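Local coordinates for protein peptide ABC transporter permease (Staphylococcus hominis, PDB 6H7U) that probably carries small peptides across the membrane in a proton-coupled manner, as POT family transporters do, and binds 5-aminolevulinic acid, a peptide-like molecule, in this structure, at residues Q336-L341 and L401-C406; L341-F346 and I408-L413. All coordinates share one frame; numbering follows the deposited sequence.

Interaction 1 (Q336-L341 and L401-C406); sequences QSINPL and LSYVIC. With FVT (5-azanyl-4-oxidanylidene-pentanoic acid), chain B.
Ile338, near the start of helix 338-357, lies across the base of the Tyr403 side chain on helix 397-423, and this crossing carries the contact. It is helix-to-helix packing inside a transporter of the major facilitator superfamily, and it backs the site where 5-aminolevulinic acid is bound. The two side chains meet at about a right angle, the CA atoms of Ile338 and Tyr403 being 6.8 Å apart. With CG1 anti to the carbonyl carbon (chi1 -62°), both branches of Ile338 bear on Tyr403 CB, CD1 going on to the ring and CG2 to Val404. CD1, at the end of the longer branch, comes obliquely onto the near part of the ring, 3.8 Å from Tyr403 CD2. CG2 sits 3.8 Å from Tyr403 CB and also reaches the next residue, with Val404 CG2 4.1 Å away and that side chain again running crosswise. One isoleucine thus spans two consecutive residues of the partner helix through apolar contacts.

What fixes the far end of the tyrosine lies elsewhere: its OH is hydrogen-bonded to Gly305 O, and its ring meets that of Phe335 with the planes about 20° apart. The hydroxyl is therefore anchored while the CB end of the residue rests on Ile338. Asn339 adds a looser contact, its ND2 4.3 Å from Tyr403 O with no hydrogen bond between them; its OD1 is instead bonded to Gln302 NE2.

The segment 336-341 also lines the ligand. Asn339 CB and Pro340 CD border the carboxylate end, the proline ring contributing apolar surface beside the chain of the molecule. From the backbone, Gln336 O lies 3.2 Å from FVT O1; from the side chain, Asn339 CB is 3.9 Å from FVT O, the other oxygen of that carboxylate.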
ATOM      1  N   GLN A 336     -14.033  -2.415   1.949  1.00 44.21           N
ATOM      2  CA  GLN A 336     -12.608  -2.754   1.861  1.00 43.78           C
ATOM      3  C   GLN A 336     -12.371  -4.128   1.224  1.00 47.75           C
ATOM      4  O   GLN A 336     -11.235  -4.444   0.868  1.00 47.17           O
ATOM      5  CB  GLN A 336     -11.926  -2.659   3.251  1.00 44.84           C
ATOM      6  CG  GLN A 336     -12.061  -1.306   3.984  1.00 50.29           C
ATOM      7  CD  GLN A 336     -12.112  -0.092   3.084  1.00 59.43           C
ATOM      8  OE1 GLN A 336     -13.161   0.570   2.969  1.00 55.35           O
ATOM      9  NE2 GLN A 336     -10.980   0.216   2.437  1.00 42.80           N
ATOM     10  N   SER A 337     -13.444  -4.926   1.069  1.00 45.04           N
ATOM     11  CA  SER A 337     -13.412  -6.267   0.488  1.00 44.91           C
ATOM     12  C   SER A 337     -13.736  -6.273  -1.011  1.00 49.08           C
ATOM     13  O   SER A 337     -13.495  -7.292  -1.659  1.00 48.15           O
ATOM     14  CB  SER A 337     -14.357  -7.197   1.245  1.00 47.89           C
ATOM     15  OG  SER A 337     -13.867  -7.486   2.543  1.00 53.80           O
ATOM     16  N   ILE A 338     -14.255  -5.146  -1.569  1.00 46.54           N
ATOM     17  CA  ILE A 338     -14.600  -5.040  -2.997  1.00 47.07           C
ATOM     18  C   ILE A 338     -13.343  -5.248  -3.858  1.00 51.18           C
ATOM     19  O   ILE A 338     -13.286  -6.253  -4.567  1.00 50.83           O
ATOM     20  CB  ILE A 338     -15.415  -3.761  -3.379  1.00 50.42           C
ATOM     21  CG1 ILE A 338     -16.788  -3.733  -2.663  1.00 50.86           C
ATOM     22  CG2 ILE A 338     -15.610  -3.681  -4.912  1.00 51.47           C
ATOM     23  CD1 ILE A 338     -17.416  -2.333  -2.470  1.00 58.39           C
ATOM     24  N   ASN A 339     -12.330  -4.330  -3.758  1.00 47.55           N
ATOM     25  CA  ASN A 339     -11.041  -4.412  -4.481  1.00 47.35           C
ATOM     26  C   ASN A 339     -10.380  -5.780  -4.448  1.00 52.23           C
ATOM     27  O   ASN A 339     -10.146  -6.300  -5.539  1.00 51.91           O
ATOM     28  CB  ASN A 339     -10.018  -3.389  -3.997  1.00 46.66           C
ATOM     29  CG  ASN A 339      -9.796  -2.265  -4.948  1.00 61.61           C
ATOM     30  OD1 ASN A 339      -8.853  -2.272  -5.756  1.00 51.24           O
ATOM     31  ND2 ASN A 339     -10.669  -1.270  -4.847  1.00 53.51           N
ATOM     32  N   PRO A 340     -10.042  -6.383  -3.264  1.00 49.18           N
ATOM     33  CA  PRO A 340      -9.382  -7.703  -3.292  1.00 49.36           C
ATOM     34  C   PRO A 340     -10.182  -8.808  -3.969  1.00 54.34           C
ATOM     35  O   PRO A 340      -9.569  -9.673  -4.589  1.00 54.73           O
ATOM     36  CB  PRO A 340      -9.096  -8.036  -1.825  1.00 51.00           C
ATOM     37  CG  PRO A 340      -9.583  -6.928  -1.033  1.00 55.32           C
ATOM     38  CD  PRO A 340     -10.232  -5.899  -1.879  1.00 50.69           C
ATOM     39  N   LEU A 341     -11.531  -8.778  -3.865  1.00 50.71           N
ATOM     40  CA  LEU A 341     -12.409  -9.770  -4.493  1.00 50.40           C
ATOM     41  C   LEU A 341     -12.349  -9.665  -6.012  1.00 54.14           C
ATOM     42  O   LEU A 341     -12.199 -10.685  -6.677  1.00 53.95           O
ATOM     43  CB  LEU A 341     -13.864  -9.669  -3.982  1.00 50.47           C
ATOM     44  CG  LEU A 341     -14.887 -10.677  -4.550  1.00 54.89           C
ATOM     45  CD1 LEU A 341     -14.536 -12.117  -4.181  1.00 54.84           C
ATOM     46  CD2 LEU A 341     -16.282 -10.355  -4.083  1.00 56.85           C
ATOM     47  N   LEU A 401     -20.676   0.617  -7.071  1.00 51.57           N
ATOM     48  CA  LEU A 401     -20.419   0.830  -8.503  1.00 51.20           C
ATOM     49  C   LEU A 401     -19.173   1.694  -8.721  1.00 55.02           C
ATOM     50  O   LEU A 401     -18.448   1.464  -9.688  1.00 55.07           O
ATOM     51  CB  LEU A 401     -21.653   1.420  -9.231  1.00 51.34           C
ATOM     52  CG  LEU A 401     -21.538   1.772 -10.736  1.00 55.98           C
ATOM     53  CD1 LEU A 401     -21.143   0.558 -11.587  1.00 56.26           C
ATOM     54  CD2 LEU A 401     -22.831   2.363 -11.257  1.00 57.96           C
ATOM     55  N   SER A 402     -18.892   2.635  -7.792  1.00 50.78           N
ATOM     56  CA  SER A 402     -17.711   3.497  -7.852  1.00 50.20           C
ATOM     57  C   SER A 402     -16.442   2.681  -7.572  1.00 52.81           C
ATOM     58  O   SER A 402     -15.484   2.792  -8.338  1.00 52.24           O
ATOM     59  CB  SER A 402     -17.841   4.674  -6.890  1.00 53.75           C
ATOM     60  OG  SER A 402     -16.878   5.672  -7.181  1.00 62.73           O
ATOM     61  N   TYR A 403     -16.462   1.821  -6.518  1.00 48.23           N
ATOM     62  CA  TYR A 403     -15.365   0.922  -6.150  1.00 47.66           C
ATOM     63  C   TYR A 403     -15.053  -0.045  -7.305  1.00 51.22           C
ATOM     64  O   TYR A 403     -13.888  -0.282  -7.594  1.00 50.79           O
ATOM     65  CB  TYR A 403     -15.698   0.127  -4.868  1.00 48.67           C
ATOM     66  CG  TYR A 403     -15.532   0.898  -3.573  1.00 49.64           C
ATOM     67  CD1 TYR A 403     -14.274   1.086  -3.004  1.00 51.49           C
ATOM     68  CD2 TYR A 403     -16.639   1.374  -2.879  1.00 50.14           C
ATOM     69  CE1 TYR A 403     -14.121   1.777  -1.802  1.00 51.70           C
ATOM     70  CE2 TYR A 403     -16.495   2.078  -1.685  1.00 51.02           C
ATOM     71  CZ  TYR A 403     -15.236   2.255  -1.136  1.00 57.31           C
ATOM     72  OH  TYR A 403     -15.088   2.937   0.048  1.00 56.51           O
ATOM     73  N   VAL A 404     -16.076  -0.560  -7.992  1.00 48.08           N
ATOM     74  CA  VAL A 404     -15.870  -1.490  -9.106  1.00 48.16           C
ATOM     75  C   VAL A 404     -15.125  -0.818 -10.301  1.00 52.89           C
ATOM     76  O   VAL A 404     -14.179  -1.414 -10.825  1.00 51.89           O
ATOM     77  CB  VAL A 404     -17.198  -2.178  -9.503  1.00 51.89           C
ATOM     78  CG1 VAL A 404     -17.059  -2.995 -10.782  1.00 51.73           C
ATOM     79  CG2 VAL A 404     -17.703  -3.057  -8.364  1.00 51.69           C
ATOM     80  N   ILE A 405     -15.518   0.417 -10.692  1.00 50.43           N
ATOM     81  CA  ILE A 405     -14.904   1.179 -11.796  1.00 50.74           C
ATOM     82  C   ILE A 405     -13.404   1.422 -11.531  1.00 56.66           C
ATOM     83  O   ILE A 405     -12.595   1.327 -12.458  1.00 56.44           O
ATOM     84  CB  ILE A 405     -15.705   2.485 -12.125  1.00 53.65           C
ATOM     85  CG1 ILE A 405     -17.113   2.141 -12.673  1.00 53.89           C
ATOM     86  CG2 ILE A 405     -14.957   3.405 -13.119  1.00 54.29           C
ATOM     87  CD1 ILE A 405     -18.183   3.249 -12.517  1.00 62.42           C
ATOM     88  N   CYS A 406     -13.041   1.659 -10.261  1.00 54.67           N
ATOM     89  CA  CYS A 406     -11.663   1.889  -9.839  1.00 55.24           C
ATOM     90  C   CYS A 406     -10.805   0.611  -9.871  1.00 60.33           C
ATOM     91  O   CYS A 406      -9.678   0.680 -10.358  1.00 60.35           O
ATOM     92  CB  CYS A 406     -11.620   2.579  -8.480  1.00 55.71           C
ATOM     93  SG  CYS A 406     -10.107   3.525  -8.171  1.00 59.73           S
TER
HETATM   94  C1  FVT B 501      -6.685  -2.773  -1.145  1.00 66.95           C
HETATM   95  C3  FVT B 501      -5.460  -4.304  -2.705  1.00 65.97           C
HETATM   96  O2  FVT B 501      -5.291  -3.776  -3.784  1.00 65.72           O
HETATM   97  C4  FVT B 501      -4.405  -5.206  -2.095  1.00 65.88           C
HETATM   98  N   FVT B 501      -3.537  -5.884  -3.058  1.00 65.64           N
HETATM   99  C   FVT B 501      -6.726  -4.081  -1.920  1.00 66.32           C
HETATM  100  C2  FVT B 501      -7.997  -2.406  -0.514  1.00 67.62           C
HETATM  101  O   FVT B 501      -8.657  -1.449  -0.874  1.00 67.58           O
HETATM  102  O1  FVT B 501      -8.357  -3.209   0.460  1.00 68.15           O

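Interaction 2 (L341-F346 and I408-L413). With FVT (5-azanyl-4-oxidanylidene-pentanoic acid), chain B.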
ATOM      1  N   LEU A 341     -11.531  -8.778  -3.865  1.00 50.71           N
ATOM      2  CA  LEU A 341     -12.409  -9.770  -4.493  1.00 50.40           C
ATOM      3  C   LEU A 341     -12.349  -9.665  -6.012  1.00 54.14           C
ATOM      4  O   LEU A 341     -12.199 -10.685  -6.677  1.00 53.95           O
ATOM      5  CB  LEU A 341     -13.864  -9.669  -3.982  1.00 50.47           C
ATOM      6  CG  LEU A 341     -14.887 -10.677  -4.550  1.00 54.89           C
ATOM      7  CD1 LEU A 341     -14.536 -12.117  -4.181  1.00 54.84           C
ATOM      8  CD2 LEU A 341     -16.282 -10.355  -4.083  1.00 56.85           C
ATOM      9  N   PHE A 342     -12.407  -8.438  -6.548  1.00 50.77           N
ATOM     10  CA  PHE A 342     -12.335  -8.171  -7.983  1.00 50.81           C
ATOM     11  C   PHE A 342     -10.958  -8.445  -8.563  1.00 54.46           C
ATOM     12  O   PHE A 342     -10.863  -8.823  -9.732  1.00 54.26           O
ATOM     13  CB  PHE A 342     -12.820  -6.761  -8.293  1.00 52.72           C
ATOM     14  CG  PHE A 342     -14.317  -6.701  -8.435  1.00 54.59           C
ATOM     15  CD1 PHE A 342     -15.137  -6.637  -7.315  1.00 57.73           C
ATOM     16  CD2 PHE A 342     -14.911  -6.752  -9.687  1.00 57.29           C
ATOM     17  CE1 PHE A 342     -16.525  -6.623  -7.447  1.00 58.85           C
ATOM     18  CE2 PHE A 342     -16.300  -6.740  -9.820  1.00 60.32           C
ATOM     19  CZ  PHE A 342     -17.099  -6.672  -8.699  1.00 58.43           C
ATOM     20  N   ILE A 343      -9.901  -8.320  -7.734  1.00 50.77           N
ATOM     21  CA  ILE A 343      -8.544  -8.664  -8.149  1.00 50.49           C
ATOM     22  C   ILE A 343      -8.476 -10.195  -8.246  1.00 54.74           C
ATOM     23  O   ILE A 343      -8.109 -10.690  -9.299  1.00 54.45           O
ATOM     24  CB  ILE A 343      -7.413  -8.029  -7.281  1.00 53.12           C
ATOM     25  CG1 ILE A 343      -7.412  -6.490  -7.422  1.00 53.15           C
ATOM     26  CG2 ILE A 343      -6.035  -8.586  -7.695  1.00 53.81           C
ATOM     27  CD1 ILE A 343      -6.756  -5.739  -6.282  1.00 57.58           C
ATOM     28  N   LEU A 344      -8.923 -10.934  -7.205  1.00 51.89           N
ATOM     29  CA  LEU A 344      -8.930 -12.404  -7.207  1.00 52.30           C
ATOM     30  C   LEU A 344      -9.722 -13.005  -8.377  1.00 59.03           C
ATOM     31  O   LEU A 344      -9.201 -13.885  -9.069  1.00 58.92           O
ATOM     32  CB  LEU A 344      -9.456 -12.969  -5.874  1.00 52.21           C
ATOM     33  CG  LEU A 344      -8.553 -12.845  -4.652  1.00 56.67           C
ATOM     34  CD1 LEU A 344      -9.309 -13.156  -3.407  1.00 56.52           C
ATOM     35  CD2 LEU A 344      -7.363 -13.786  -4.730  1.00 58.97           C
ATOM     36  N   LEU A 345     -10.956 -12.505  -8.610  1.00 57.76           N
ATOM     37  CA  LEU A 345     -11.855 -12.972  -9.669  1.00 58.56           C
ATOM     38  C   LEU A 345     -11.375 -12.647 -11.085  1.00 65.57           C
ATOM     39  O   LEU A 345     -11.379 -13.534 -11.942  1.00 65.47           O
ATOM     40  CB  LEU A 345     -13.287 -12.396  -9.498  1.00 58.59           C
ATOM     41  CG  LEU A 345     -14.127 -12.769  -8.271  1.00 63.43           C
ATOM     42  CD1 LEU A 345     -15.390 -11.929  -8.214  1.00 63.10           C
ATOM     43  CD2 LEU A 345     -14.484 -14.251  -8.250  1.00 66.55           C
ATOM     44  N   PHE A 346     -11.006 -11.375 -11.339  1.00 64.42           N
ATOM     45  CA  PHE A 346     -10.683 -10.893 -12.678  1.00 65.98           C
ATOM     46  C   PHE A 346      -9.185 -10.681 -13.009  1.00 74.20           C
ATOM     47  O   PHE A 346      -8.894 -10.261 -14.135  1.00 73.97           O
ATOM     48  CB  PHE A 346     -11.478  -9.607 -12.967  1.00 67.77           C
ATOM     49  CG  PHE A 346     -12.978  -9.789 -12.908  1.00 69.36           C
ATOM     50  CD1 PHE A 346     -13.668 -10.359 -13.973  1.00 72.70           C
ATOM     51  CD2 PHE A 346     -13.699  -9.394 -11.788  1.00 71.07           C
ATOM     52  CE1 PHE A 346     -15.053 -10.540 -13.913  1.00 73.52           C
ATOM     53  CE2 PHE A 346     -15.085  -9.573 -11.730  1.00 73.91           C
ATOM     54  CZ  PHE A 346     -15.752 -10.140 -12.794  1.00 72.20           C
ATOM     55  N   ILE A 408     -11.342  -2.043 -11.778  1.00 58.35           N
ATOM     56  CA  ILE A 408     -11.231  -2.416 -13.197  1.00 58.03           C
ATOM     57  C   ILE A 408     -10.064  -1.617 -13.821  1.00 62.17           C
ATOM     58  O   ILE A 408      -9.324  -2.146 -14.656  1.00 61.46           O
ATOM     59  CB  ILE A 408     -12.597  -2.327 -13.959  1.00 61.06           C
ATOM     60  CG1 ILE A 408     -13.548  -3.457 -13.484  1.00 61.31           C
ATOM     61  CG2 ILE A 408     -12.419  -2.385 -15.498  1.00 61.93           C
ATOM     62  CD1 ILE A 408     -15.025  -3.316 -13.897  1.00 69.78           C
ATOM     63  N   GLY A 409      -9.865  -0.402 -13.308  1.00 59.19           N
ATOM     64  CA  GLY A 409      -8.766   0.486 -13.666  1.00 59.18           C
ATOM     65  C   GLY A 409      -7.442  -0.005 -13.113  1.00 64.02           C
ATOM     66  O   GLY A 409      -6.408   0.130 -13.775  1.00 63.63           O
ATOM     67  N   GLU A 410      -7.471  -0.601 -11.897  1.00 60.98           N
ATOM     68  CA  GLU A 410      -6.290  -1.149 -11.229  1.00 61.20           C
ATOM     69  C   GLU A 410      -5.761  -2.365 -11.970  1.00 68.21           C
ATOM     70  O   GLU A 410      -4.548  -2.504 -12.111  1.00 68.12           O
ATOM     71  CB  GLU A 410      -6.579  -1.506  -9.761  1.00 62.09           C
ATOM     72  CG  GLU A 410      -5.313  -1.549  -8.926  1.00 68.37           C
ATOM     73  CD  GLU A 410      -5.386  -2.366  -7.656  1.00 71.47           C
ATOM     74  OE1 GLU A 410      -5.986  -1.883  -6.669  1.00 45.96           O
ATOM     75  OE2 GLU A 410      -4.815  -3.479  -7.637  1.00 63.52           O
ATOM     76  N   LEU A 411      -6.673  -3.213 -12.484  1.00 67.20           N
ATOM     77  CA  LEU A 411      -6.346  -4.425 -13.236  1.00 68.00           C
ATOM     78  C   LEU A 411      -5.543  -4.144 -14.511  1.00 75.31           C
ATOM     79  O   LEU A 411      -4.930  -5.062 -15.056  1.00 74.54           O
ATOM     80  CB  LEU A 411      -7.606  -5.260 -13.527  1.00 67.97           C
ATOM     81  CG  LEU A 411      -8.256  -5.945 -12.315  1.00 72.48           C
ATOM     82  CD1 LEU A 411      -9.649  -6.403 -12.643  1.00 72.49           C
ATOM     83  CD2 LEU A 411      -7.416  -7.115 -11.801  1.00 74.35           C
ATOM     84  N   CYS A 412      -5.508  -2.872 -14.953  1.00 74.36           N
ATOM     85  CA  CYS A 412      -4.735  -2.420 -16.104  1.00 75.21           C
ATOM     86  C   CYS A 412      -3.431  -1.757 -15.649  1.00 82.84           C
ATOM     87  O   CYS A 412      -2.433  -1.877 -16.349  1.00 82.29           O
ATOM     88  CB  CYS A 412      -5.556  -1.476 -16.980  1.00 75.23           C
ATOM     89  SG  CYS A 412      -7.210  -2.087 -17.395  1.00 78.99           S
ATOM     90  N   LEU A 413      -3.445  -1.050 -14.492  1.00 82.59           N
ATOM     91  CA  LEU A 413      -2.306  -0.291 -13.950  1.00 83.97           C
ATOM     92  C   LEU A 413      -1.319  -1.100 -13.082  1.00 92.09           C
ATOM     93  O   LEU A 413      -0.112  -0.872 -13.200  1.00 91.82           O
ATOM     94  CB  LEU A 413      -2.808   0.939 -13.177  1.00 83.97           C
ATOM     95  CG  LEU A 413      -1.810   2.087 -13.011  1.00 88.79           C
ATOM     96  CD1 LEU A 413      -2.410   3.403 -13.454  1.00 89.16           C
ATOM     97  CD2 LEU A 413      -1.303   2.176 -11.581  1.00 91.12           C
TER
HETATM   98  C1  FVT B 501      -6.685  -2.773  -1.145  1.00 66.95           C
HETATM   99  C3  FVT B 501      -5.460  -4.304  -2.705  1.00 65.97           C
HETATM  100  O2  FVT B 501      -5.291  -3.776  -3.784  1.00 65.72           O
HETATM  101  C4  FVT B 501      -4.405  -5.206  -2.095  1.00 65.88           C
HETATM  102  N   FVT B 501      -3.537  -5.884  -3.058  1.00 65.64           N
HETATM  103  C   FVT B 501      -6.726  -4.081  -1.920  1.00 66.32           C
HETATM  104  C2  FVT B 501      -7.997  -2.406  -0.514  1.00 67.62           C
HETATM  105  O   FVT B 501      -8.657  -1.449  -0.874  1.00 67.58           O
HETATM  106  O1  FVT B 501      -8.357  -3.209   0.460  1.00 68.15           O
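Leu411 presses into helix 338-357 with both of its methyl groups, meeting Phe346, Ile343 and the backbone around them. CD1 packs on the root of the phenylalanine side chain, 3.7 Å from Phe346 CB, and lies 4.0 Å from Phe342 O, one turn earlier. CD2 turns to the neighbouring surface, 4.1 Å from Ile343 CA. The leucine can straddle this part of the helix because its CG stands anti to the carbonyl carbon (chi1 -70°), with the fork of methyls leading across the gap. Much of the fit is therefore a side chain against backbone and CB atoms, while the ring of Phe346 leads away from the interface.

The second point of contact has a different chemistry. Ile343 CD1 comes up to the carboxylate of Glu410, 3.3 Å from OE2, the two side chains crossing at about a right angle. Glu410 has its CG anti to the backbone N (chi1 -158°) and is extended beyond it, which carries the carboxylate to the ligand: Glu410 OE1 is 3.5 Å from the ketone oxygen FVT O2. Ile343 CD1 is likewise 3.5 Å from FVT O2, placing a methyl and a carboxylate together beside the same carbonyl. Glu410 OE2 and Ser414 OG, one turn along the same helix, share a weak hydrogen bond.

The axes of 341-346 and 408-413 pass 10.0 Å apart at a crossing angle of -60°, so contact is confined to a few residues near the crossing. Around it, Phe342 and Ile343 continue the packing onto Val407, and Ile343 also touches Asn159 of helix 147-174. On the partner side Glu410 lies against Phe298 of helix 279-302, and helix 364-389 receives Ile408 at Leu374.

Both interactions join helix 338-357 to helix 397-423, and their centres are 9 Å apart. Interaction 1 is the more deeply buried, most of its touching residues being enclosed, whereas interaction 2 is only partly buried, Glu410 and Leu411 lying inside and its partners reaching the surface. Neither has a hydrogen bond across it. Interaction 1 is mainly apolar, an isoleucine against the base of a tyrosine and a valine; interaction 2 sets leucine against helix backbone and brings a carboxylate beside a methyl group. They divide the ligand as well, 336-341 meeting its carboxylate end and 341-346 with 408-413 its ketone. Val404 CG2, 3.7 Å from Phe342 CZ, connects the two contacts directly.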